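Local coordinates for effector protein Lem4 (lpg1101) (Legionella pneumophila subsp. pneumophila, PDB 6CGK) that acts as a membrane-associated protein tyrosine phosphatase of the haloacid dehalogenase superfamily, with this chain being its magnesium-binding catalytic HAD domain, at residues Lys17-Leu22 / Ser138-Pro143; Ala44-Ala49 / Arg95-Tyr100; Val91-Asn96 / Ile116-Gly121. The protein carries 1 engineered substitution. All blocks are in the same frame, centred on the assembly; numbering follows the deposited sequence.

Contact 1: Lys17-Leu22 / Ser138-Pro143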
loop_
_atom_site.group_PDB
_atom_site.type_symbol
_atom_site.label_atom_id
_atom_site.label_comp_id
_atom_site.label_asym_id
_atom_site.label_seq_id
_atom_site.Cartn_x
_atom_site.Cartn_y
_atom_site.Cartn_z
ATOM N N LYS A 17 2.745 16.163 -2.710
ATOM C CA LYS A 17 3.054 16.665 -1.378
ATOM C C LYS A 17 2.611 15.748 -0.250
ATOM O O LYS A 17 3.146 15.861 0.857
ATOM C CB LYS A 17 2.395 18.041 -1.134
ATOM C CG LYS A 17 3.008 19.206 -1.896
ATOM C CD LYS A 17 2.521 20.587 -1.357
ATOM N N ASN A 18 1.659 14.847 -0.495
ATOM C CA ASN A 18 1.055 14.041 0.556
ATOM C C ASN A 18 1.061 12.595 0.092
ATOM O O ASN A 18 0.498 12.300 -0.959
ATOM C CB ASN A 18 -0.373 14.499 0.833
ATOM C CG ASN A 18 -0.429 15.982 1.181
ATOM O OD1 ASN A 18 0.245 16.418 2.111
ATOM N ND2 ASN A 18 -1.186 16.749 0.423
ATOM N N ILE A 19 1.724 11.717 0.844
ATOM C CA ILE A 19 1.886 10.321 0.438
ATOM C C ILE A 19 1.461 9.395 1.564
ATOM O O ILE A 19 1.803 9.614 2.738
ATOM C CB ILE A 19 3.336 10.022 0.029
ATOM C CG1 ILE A 19 3.741 10.958 -1.106
ATOM C CG2 ILE A 19 3.482 8.544 -0.406
ATOM C CD1 ILE A 19 5.258 10.804 -1.445
ATOM N N VAL A 20 0.735 8.342 1.181
ATOM C CA VAL A 20 0.306 7.264 2.059
ATOM C C VAL A 20 1.102 6.030 1.648
ATOM O O VAL A 20 0.925 5.515 0.538
ATOM C CB VAL A 20 -1.206 7.022 1.947
ATOM C CG1 VAL A 20 -1.626 5.791 2.746
ATOM C CG2 VAL A 20 -1.983 8.282 2.377
ATOM N N TYR A 21 1.996 5.578 2.532
ATOM C CA TYR A 21 2.829 4.401 2.321
ATOM C C TYR A 21 2.215 3.243 3.085
ATOM O O TYR A 21 2.146 3.279 4.318
ATOM C CB TYR A 21 4.249 4.626 2.842
ATOM C CG TYR A 21 5.131 5.548 2.039
ATOM C CD1 TYR A 21 5.602 5.168 0.794
ATOM C CD2 TYR A 21 5.557 6.783 2.567
ATOM C CE1 TYR A 21 6.465 5.977 0.067
ATOM C CE2 TYR A 21 6.406 7.608 1.838
ATOM C CZ TYR A 21 6.855 7.208 0.593
ATOM O OH TYR A 21 7.719 8.011 -0.115
ATOM N N LEU A 22 1.816 2.201 2.368
ATOM C CA LEU A 22 1.114 1.081 2.974
ATOM C C LEU A 22 1.879 -0.195 2.674
ATOM O O LEU A 22 2.173 -0.490 1.510
ATOM C CB LEU A 22 -0.313 0.964 2.445
ATOM C CG LEU A 22 -1.228 2.197 2.450
ATOM C CD1 LEU A 22 -2.567 1.894 1.802
ATOM C CD2 LEU A 22 -1.427 2.712 3.874
ATOM N N SER A 138 14.163 6.089 -2.138
ATOM C CA SER A 138 14.096 6.266 -3.586
ATOM C C SER A 138 12.849 7.034 -3.991
ATOM O O SER A 138 12.903 7.898 -4.880
ATOM C CB SER A 138 14.119 4.918 -4.294
ATOM O OG SER A 138 15.385 4.288 -4.107
ATOM N N HIS A 139 11.713 6.718 -3.371
ATOM C CA HIS A 139 10.494 7.424 -3.742
ATOM C C HIS A 139 10.578 8.896 -3.375
ATOM O O HIS A 139 10.207 9.761 -4.182
ATOM C CB HIS A 139 9.263 6.810 -3.095
ATOM C CG HIS A 139 8.000 7.275 -3.741
ATOM N ND1 HIS A 139 7.605 6.823 -4.982
ATOM C CD2 HIS A 139 7.118 8.237 -3.391
ATOM C CE1 HIS A 139 6.501 7.452 -5.343
ATOM N NE2 HIS A 139 6.189 8.321 -4.399
ATOM N N GLU A 140 11.056 9.208 -2.166
ATOM C CA GLU A 140 11.149 10.618 -1.771
ATOM C C GLU A 140 12.087 11.397 -2.677
ATOM O O GLU A 140 11.922 12.615 -2.853
ATOM C CB GLU A 140 11.603 10.729 -0.311
ATOM C CG GLU A 140 10.561 10.186 0.685
ATOM C CD GLU A 140 9.248 10.993 0.671
ATOM O OE1 GLU A 140 9.264 12.216 0.371
ATOM O OE2 GLU A 140 8.195 10.399 0.977
ATOM N N GLU A 141 13.064 10.725 -3.272
ATOM C CA GLU A 141 14.036 11.417 -4.106
ATOM C C GLU A 141 13.536 11.673 -5.522
ATOM O O GLU A 141 14.209 12.390 -6.268
ATOM C CB GLU A 141 15.346 10.630 -4.130
ATOM C CG GLU A 141 16.105 10.766 -2.830
ATOM C CD GLU A 141 17.376 9.930 -2.786
ATOM O OE1 GLU A 141 17.673 9.242 -3.780
ATOM O OE2 GLU A 141 18.065 9.955 -1.748
ATOM N N LYS A 142 12.375 11.140 -5.896
ATOM C CA LYS A 142 11.795 11.480 -7.191
ATOM C C LYS A 142 11.563 12.991 -7.259
ATOM O O LYS A 142 11.187 13.607 -6.256
ATOM C CB LYS A 142 10.485 10.720 -7.409
ATOM C CG LYS A 142 10.673 9.201 -7.484
ATOM C CD LYS A 142 9.322 8.505 -7.696
ATOM C CE LYS A 142 9.219 7.920 -9.091
ATOM N NZ LYS A 142 7.829 8.054 -9.603
ATOM N N PRO A 143 11.788 13.623 -8.413
ATOM C CA PRO A 143 11.742 15.092 -8.455
ATOM C C PRO A 143 10.363 15.689 -8.200
ATOM O O PRO A 143 10.281 16.885 -7.867
ATOM C CB PRO A 143 12.237 15.415 -9.873
ATOM C CG PRO A 143 11.833 14.242 -10.669
ATOM C CD PRO A 143 12.002 13.050 -9.751
#
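Tyr21, His139 and Glu140 carry most of this contact, with Ile19 beside them. The phenol of Tyr21 donates a hydrogen bond from OH to Glu140 OE2 at 2.7 Å. It meets that oxygen from above the carboxylate plane, and the ring and carboxylate planes are turned 65° apart. The Glu140 chain is bent at chi2 (-64°), so that CD turns off the line of the chain. Its oxygens are also gripped by two arginines: OE1 pairs with Arg172 and OE2 with Arg150, a setting that would favour the charged carboxylate. His139 places CD2 3.3 Å from Tyr21 OH. The two rings stand nearly perpendicular, planes at 86° and centroids 5.9 Å apart, in an oblique relation. Ile19 and His139 meet tip to tip, with Ile19 CD1 at the imidazole edge, 3.7 Å from His139 CD2. Ile19 CG2, meanwhile, sits over the centre of one face of the Tyr21 ring. On the imidazole, ND1 is hydrogen-bonded to Tyr118 OH. All four touching residues are buried, with Leu167 of helix 157-169 packing on both Tyr21 and Glu140. The arrangement is that of a helix, 132-140, laid against the central strand 19-23 of a parallel, Rossmann-like HAD sheet.

Contact 2: Ala44-Ala49 / Arg95-Tyr100. With PO4 (phosphate ion), chain B.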
loop_
_atom_site.group_PDB
_atom_site.type_symbol
_atom_site.label_atom_id
_atom_site.label_comp_id
_atom_site.label_asym_id
_atom_site.label_seq_id
_atom_site.Cartn_x
_atom_site.Cartn_y
_atom_site.Cartn_z
ATOM N N ALA A 44 0.793 -19.103 -7.464
ATOM C CA ALA A 44 0.102 -19.212 -8.744
ATOM C C ALA A 44 -0.145 -17.833 -9.366
ATOM O O ALA A 44 0.050 -17.637 -10.572
ATOM C CB ALA A 44 -1.233 -19.936 -8.553
ATOM N N LEU A 45 -0.571 -16.870 -8.562
ATOM C CA LEU A 45 -0.864 -15.534 -9.122
ATOM C C LEU A 45 0.407 -14.773 -9.510
ATOM O O LEU A 45 0.345 -13.848 -10.334
ATOM C CB LEU A 45 -1.679 -14.699 -8.136
ATOM C CG LEU A 45 -3.181 -14.996 -8.204
ATOM C CD1 LEU A 45 -3.947 -14.554 -6.956
ATOM C CD2 LEU A 45 -3.793 -14.358 -9.448
ATOM N N SER A 46 1.556 -15.166 -8.977
ATOM C CA SER A 46 2.753 -14.337 -9.147
ATOM C C SER A 46 3.075 -14.091 -10.619
ATOM O O SER A 46 3.596 -13.027 -10.984
ATOM C CB SER A 46 3.949 -15.012 -8.445
ATOM O OG SER A 46 4.315 -16.265 -9.053
ATOM N N THR A 47 2.821 -15.077 -11.476
ATOM C CA THR A 47 3.186 -14.980 -12.879
ATOM C C THR A 47 2.024 -14.531 -13.767
ATOM O O THR A 47 2.137 -14.591 -14.998
ATOM C CB THR A 47 3.730 -16.321 -13.369
ATOM O OG1 THR A 47 2.796 -17.363 -13.084
ATOM C CG2 THR A 47 5.008 -16.665 -12.638
ATOM N N LYS A 48 0.909 -14.120 -13.179
ATOM C CA LYS A 48 -0.292 -13.788 -13.960
ATOM C C LYS A 48 -0.267 -12.292 -14.277
ATOM O O LYS A 48 -0.705 -11.439 -13.481
ATOM C CB LYS A 48 -1.552 -14.194 -13.211
ATOM C CG LYS A 48 -1.642 -15.753 -12.926
ATOM C CD LYS A 48 -1.377 -16.571 -14.172
ATOM C CE LYS A 48 -1.471 -18.089 -13.885
ATOM N NZ LYS A 48 -0.153 -18.636 -13.370
ATOM N N ALA A 49 0.247 -11.964 -15.465
ATOM C CA ALA A 49 0.640 -10.589 -15.748
ATOM C C ALA A 49 -0.462 -9.789 -16.434
ATOM O O ALA A 49 -0.244 -8.620 -16.759
ATOM C CB ALA A 49 1.914 -10.573 -16.604
ATOM N N ARG A 95 6.925 -7.035 0.175
ATOM C CA ARG A 95 7.760 -8.143 -0.278
ATOM C C ARG A 95 6.978 -9.189 -1.078
ATOM O O ARG A 95 7.581 -10.206 -1.470
ATOM C CB ARG A 95 8.421 -8.888 0.893
ATOM C CG ARG A 95 9.082 -8.053 1.927
ATOM C CD ARG A 95 9.861 -8.936 2.892
ATOM N NE ARG A 95 10.536 -8.129 3.907
ATOM C CZ ARG A 95 9.977 -7.747 5.053
ATOM N NH1 ARG A 95 8.724 -8.098 5.337
ATOM N NH2 ARG A 95 10.673 -7.017 5.915
ATOM N N ASN A 96 5.695 -8.969 -1.310
ATOM C CA ASN A 96 4.905 -9.904 -2.100
ATOM C C ASN A 96 5.030 -9.552 -3.589
ATOM O O ASN A 96 5.650 -8.564 -3.981
ATOM C CB ASN A 96 3.449 -9.883 -1.624
ATOM C CG ASN A 96 2.751 -11.216 -1.832
ATOM O OD1 ASN A 96 2.995 -11.897 -2.821
ATOM N ND2 ASN A 96 1.943 -11.619 -0.861
ATOM N N HIS A 97 4.449 -10.396 -4.422
ATOM C CA HIS A 97 4.515 -10.267 -5.874
ATOM C C HIS A 97 3.571 -9.192 -6.370
ATOM O O HIS A 97 2.435 -9.092 -5.902
ATOM C CB HIS A 97 4.087 -11.580 -6.540
ATOM C CG HIS A 97 4.911 -12.758 -6.143
ATOM N ND1 HIS A 97 6.165 -12.999 -6.660
ATOM C CD2 HIS A 97 4.653 -13.771 -5.282
ATOM C CE1 HIS A 97 6.646 -14.115 -6.136
ATOM N NE2 HIS A 97 5.749 -14.602 -5.292
ATOM N N GLU A 98 4.039 -8.426 -7.363
ATOM C CA GLU A 98 3.220 -7.387 -7.973
ATOM C C GLU A 98 1.897 -7.937 -8.482
ATOM O O GLU A 98 0.846 -7.276 -8.375
ATOM C CB GLU A 98 3.987 -6.766 -9.133
ATOM C CG GLU A 98 3.271 -5.567 -9.680
ATOM C CD GLU A 98 4.087 -4.848 -10.724
ATOM O OE1 GLU A 98 5.297 -5.137 -10.842
ATOM O OE2 GLU A 98 3.518 -3.992 -11.429
ATOM N N ASN A 99 1.940 -9.098 -9.128
ATOM C CA ASN A 99 0.696 -9.606 -9.719
ATOM C C ASN A 99 -0.263 -10.142 -8.669
ATOM O O ASN A 99 -1.487 -10.187 -8.902
ATOM C CB ASN A 99 1.018 -10.661 -10.770
ATOM C CG ASN A 99 1.589 -10.026 -12.012
ATOM O OD1 ASN A 99 1.239 -8.880 -12.332
ATOM N ND2 ASN A 99 2.494 -10.734 -12.703
ATOM N N TYR A 100 0.244 -10.573 -7.521
ATOM C CA TYR A 100 -0.678 -10.974 -6.458
ATOM C C TYR A 100 -1.375 -9.743 -5.893
ATOM O O TYR A 100 -2.591 -9.755 -5.644
ATOM C CB TYR A 100 0.085 -11.715 -5.366
ATOM C CG TYR A 100 -0.757 -12.233 -4.222
ATOM C CD1 TYR A 100 -1.573 -13.361 -4.393
ATOM C CD2 TYR A 100 -0.727 -11.604 -2.969
ATOM C CE1 TYR A 100 -2.330 -13.859 -3.334
ATOM C CE2 TYR A 100 -1.468 -12.091 -1.906
ATOM C CZ TYR A 100 -2.277 -13.227 -2.099
ATOM O OH TYR A 100 -3.011 -13.746 -1.051
HETATM P P PO4 B . 4.487 -7.469 2.938
HETATM O O1 PO4 B . 3.434 -6.850 2.035
HETATM O O2 PO4 B . 5.865 -6.828 2.804
HETATM O O3 PO4 B . 4.582 -8.938 2.550
HETATM O O4 PO4 B . 4.018 -7.439 4.378
HETATM O O HOH W 1 4.325 -10.605 -9.847
#
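Asn99 has CG anti to its carbonyl carbon, which brings CG up against the carbonyls of the turn closing helix 40-46, and chi2 (-31°) turns ND2 toward Ser46 O. His97 CG, likewise anti to the carbonyl carbon, brings the ring to Ser46, and chi2 (-78°) turns a face to it. Asn99 ND2 donates to Ser46 O at 3.1 Å, approaching from above the carbonyl plane. A water bridges the same place: it donates to Ser46 O and accepts from Asn99 N, so that one carbonyl receives two bonds. Lys48 O lies 3.1 Å from Asn99 CG. The Ser46 methylene makes a CH-pi contact, CB standing 3.3 Å from the His97 ring centroid and 9° off the ring normal, while Ser46 OG turns to Glu43 O. His97 occupies the N-cap position of helix 98-107, the helix of a beta-alpha-beta unit in the HAD core; the contact sets the last turn of helix 40-46 against the first turn of that helix. The apolar part is Leu45 CD1 against Tyr100 CD1 at 3.7 Å. Leu45 CB lies at the edge of the phenol ring; Ala103 and Phe107 extend the leucine's surroundings. At the other end of 95-100, Arg95 N donates to phosphate O2 at 2.8 Å, nearly straight. Between Arg95 and His97, Asn96 OD1 accepts from His97 N at 2.6 Å, and Asn96 ND2 reaches the magnesium ligand Asp25.

Contact 3: Val91-Asn96 / Ile116-Gly121. With PO4 (phosphate ion), chain B.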
loop_
_atom_site.group_PDB
_atom_site.type_symbol
_atom_site.label_atom_id
_atom_site.label_comp_id
_atom_site.label_asym_id
_atom_site.label_seq_id
_atom_site.Cartn_x
_atom_site.Cartn_y
_atom_site.Cartn_z
ATOM N N VAL A 91 1.145 4.668 -2.101
ATOM C CA VAL A 91 2.301 3.863 -2.479
ATOM C C VAL A 91 2.235 2.574 -1.664
ATOM O O VAL A 91 2.224 2.625 -0.429
ATOM C CB VAL A 91 3.638 4.584 -2.214
ATOM C CG1 VAL A 91 4.796 3.676 -2.602
ATOM C CG2 VAL A 91 3.731 5.898 -2.948
ATOM N N ILE A 92 2.167 1.425 -2.339
ATOM C CA ILE A 92 2.190 0.121 -1.658
ATOM C C ILE A 92 3.616 -0.422 -1.703
ATOM O O ILE A 92 4.238 -0.489 -2.775
ATOM C CB ILE A 92 1.194 -0.868 -2.280
ATOM C CG1 ILE A 92 -0.238 -0.367 -2.024
ATOM C CG2 ILE A 92 1.450 -2.265 -1.694
ATOM C CD1 ILE A 92 -1.356 -1.257 -2.671
ATOM N N ILE A 93 4.177 -0.749 -0.540
ATOM C CA ILE A 93 5.539 -1.275 -0.476
ATOM C C ILE A 93 5.451 -2.663 0.145
ATOM O O ILE A 93 4.973 -2.815 1.277
ATOM C CB ILE A 93 6.505 -0.380 0.326
ATOM C CG1 ILE A 93 6.509 1.042 -0.244
ATOM C CG2 ILE A 93 7.916 -0.988 0.298
ATOM C CD1 ILE A 93 7.537 1.966 0.471
ATOM N N SER A 94 5.896 -3.673 -0.589
ATOM C CA SER A 94 5.580 -5.034 -0.162
ATOM C C SER A 94 6.648 -5.998 -0.641
ATOM O O SER A 94 7.169 -5.855 -1.748
ATOM C CB SER A 94 4.209 -5.468 -0.713
ATOM O OG SER A 94 3.939 -6.839 -0.429
ATOM N N ARG A 95 6.925 -7.035 0.175
ATOM C CA ARG A 95 7.760 -8.143 -0.278
ATOM C C ARG A 95 6.978 -9.189 -1.078
ATOM O O ARG A 95 7.581 -10.206 -1.470
ATOM C CB ARG A 95 8.421 -8.888 0.893
ATOM C CG ARG A 95 9.082 -8.053 1.927
ATOM C CD ARG A 95 9.861 -8.936 2.892
ATOM N NE ARG A 95 10.536 -8.129 3.907
ATOM C CZ ARG A 95 9.977 -7.747 5.053
ATOM N NH1 ARG A 95 8.724 -8.098 5.337
ATOM N NH2 ARG A 95 10.673 -7.017 5.915
ATOM N N ASN A 96 5.695 -8.969 -1.310
ATOM C CA ASN A 96 4.905 -9.904 -2.100
ATOM C C ASN A 96 5.030 -9.552 -3.589
ATOM O O ASN A 96 5.650 -8.564 -3.981
ATOM C CB ASN A 96 3.449 -9.883 -1.624
ATOM C CG ASN A 96 2.751 -11.216 -1.832
ATOM O OD1 ASN A 96 2.995 -11.897 -2.821
ATOM N ND2 ASN A 96 1.943 -11.619 -0.861
ATOM N N ILE A 116 1.014 3.414 -6.776
ATOM C CA ILE A 116 2.360 2.944 -7.069
ATOM C C ILE A 116 2.656 1.724 -6.209
ATOM O O ILE A 116 2.454 1.748 -4.990
ATOM C CB ILE A 116 3.387 4.057 -6.810
ATOM C CG1 ILE A 116 3.126 5.226 -7.756
ATOM C CG2 ILE A 116 4.809 3.499 -6.961
ATOM C CD1 ILE A 116 4.212 6.242 -7.727
ATOM N N ILE A 117 3.112 0.651 -6.843
ATOM C CA ILE A 117 3.400 -0.602 -6.156
ATOM C C ILE A 117 4.896 -0.868 -6.264
ATOM O O ILE A 117 5.432 -0.990 -7.375
ATOM C CB ILE A 117 2.597 -1.777 -6.741
ATOM C CG1 ILE A 117 1.096 -1.539 -6.572
ATOM C CG2 ILE A 117 3.057 -3.080 -6.078
ATOM C CD1 ILE A 117 0.250 -2.562 -7.357
ATOM N N TYR A 118 5.560 -0.979 -5.113
ATOM C CA TYR A 118 6.971 -1.381 -5.059
ATOM C C TYR A 118 7.023 -2.783 -4.489
ATOM O O TYR A 118 6.896 -2.964 -3.265
ATOM C CB TYR A 118 7.800 -0.423 -4.202
ATOM C CG TYR A 118 7.948 0.941 -4.814
ATOM C CD1 TYR A 118 8.498 1.110 -6.084
ATOM C CD2 TYR A 118 7.541 2.062 -4.117
ATOM C CE1 TYR A 118 8.647 2.436 -6.645
ATOM C CE2 TYR A 118 7.708 3.352 -4.653
ATOM C CZ TYR A 118 8.250 3.520 -5.910
ATOM O OH TYR A 118 8.381 4.820 -6.421
ATOM N N PRO A 119 7.178 -3.800 -5.334
ATOM C CA PRO A 119 6.969 -5.191 -4.906
ATOM C C PRO A 119 8.253 -6.009 -4.876
ATOM O O PRO A 119 9.345 -5.460 -5.103
ATOM C CB PRO A 119 6.020 -5.714 -5.983
ATOM C CG PRO A 119 6.653 -5.095 -7.257
ATOM C CD PRO A 119 7.191 -3.690 -6.803
ATOM N N ARG A 120 8.164 -7.317 -4.619
ATOM C CA ARG A 120 9.366 -8.116 -4.746
ATOM C C ARG A 120 9.787 -8.170 -6.214
ATOM O O ARG A 120 9.011 -7.832 -7.122
ATOM C CB ARG A 120 9.153 -9.529 -4.180
ATOM C CG ARG A 120 8.653 -10.523 -5.180
ATOM C CD ARG A 120 8.701 -12.000 -4.632
ATOM N NE ARG A 120 10.029 -12.580 -4.429
ATOM C CZ ARG A 120 10.725 -13.251 -5.352
ATOM N NH1 ARG A 120 11.915 -13.755 -5.055
ATOM N NH2 ARG A 120 10.244 -13.418 -6.578
ATOM N N GLY A 121 11.046 -8.556 -6.440
ATOM C CA GLY A 121 11.557 -8.720 -7.782
ATOM C C GLY A 121 11.111 -10.023 -8.416
ATOM O O GLY A 121 10.463 -10.870 -7.798
HETATM P P PO4 B . 4.487 -7.469 2.938
HETATM O O1 PO4 B . 3.434 -6.850 2.035
HETATM O O2 PO4 B . 5.865 -6.828 2.804
HETATM O O3 PO4 B . 4.582 -8.938 2.550
HETATM O O4 PO4 B . 4.018 -7.439 4.378
HETATM O O HOH W 2 9.711 -12.100 -1.310
#
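Val91, Ile92 and Ile93 pair in parallel register with Ile116, Ile117 and Tyr118, the strand axes 4.7 Å apart and 14° from aligned. Backbone hydrogen bonds carry the pairing: Ile92 N to Ile116 O (2.7 Å), Tyr118 N to Ile92 O (2.7 Å, 178° at the hydrogen) and Ser94 N to Tyr118 O. Beyond the strands, Arg120 N donates to Asn96 O at 2.9 Å, and a water bridges Arg95 O and Arg120 NE. Apolar contacts follow the sheet faces. On the face of Val91 and Ile93, Val91 CG1 lies 3.5 Å from Tyr118 CD2 and Ile93 CG1 meets the ring edge, while Ile116 CG2 sits over one ring face, offset toward the rim. On the other face Ile92 CB approaches Ile117 CG1. The two strands, joined through helix 98-107, form a beta-alpha-beta unit at one border of the parallel HAD sheet, with 116-118 outermost. Polar contacts gather where strand 89-93 ends. Ser94 has OG anti to its backbone N (chi1 174°); there OG accepts from Asn96 N at 2.9 Å, an ST turn, and donates a notably short hydrogen bond to phosphate O1, 2.5 Å. Backbone N atoms of Phe24 and Asp25, and Lys132 NZ, also bind this phosphate in the active site. Arg95 sends its guanidinium to Asp159, and Ile93 O receives a weak hydrogen bond from the engineered Asn23.

Contact 1 is fully buried, whereas contacts 2 and 3 are partly buried. Contacts 1 and 3 share the sheet, since strands 19-23 and 89-93 are neighbours in it; they touch directly, with Val20 O 2.8 Å from Val91 N. Contact 3 is dominated by regular backbone bonding between strands, while contact 1 depends on side chains, a buried carboxylate and two aromatic rings joining helix to strand. Contact 2 joins two helix ends through an amide, a water and a ring face. It shares Arg95 and Asn96 with contact 3, and His97 CE1 packs 3.3 Å from Arg120 CD. Contacts 2 and 3 both reach the phosphate; the centres of contacts 1 and 2 lie about 23 Å apart.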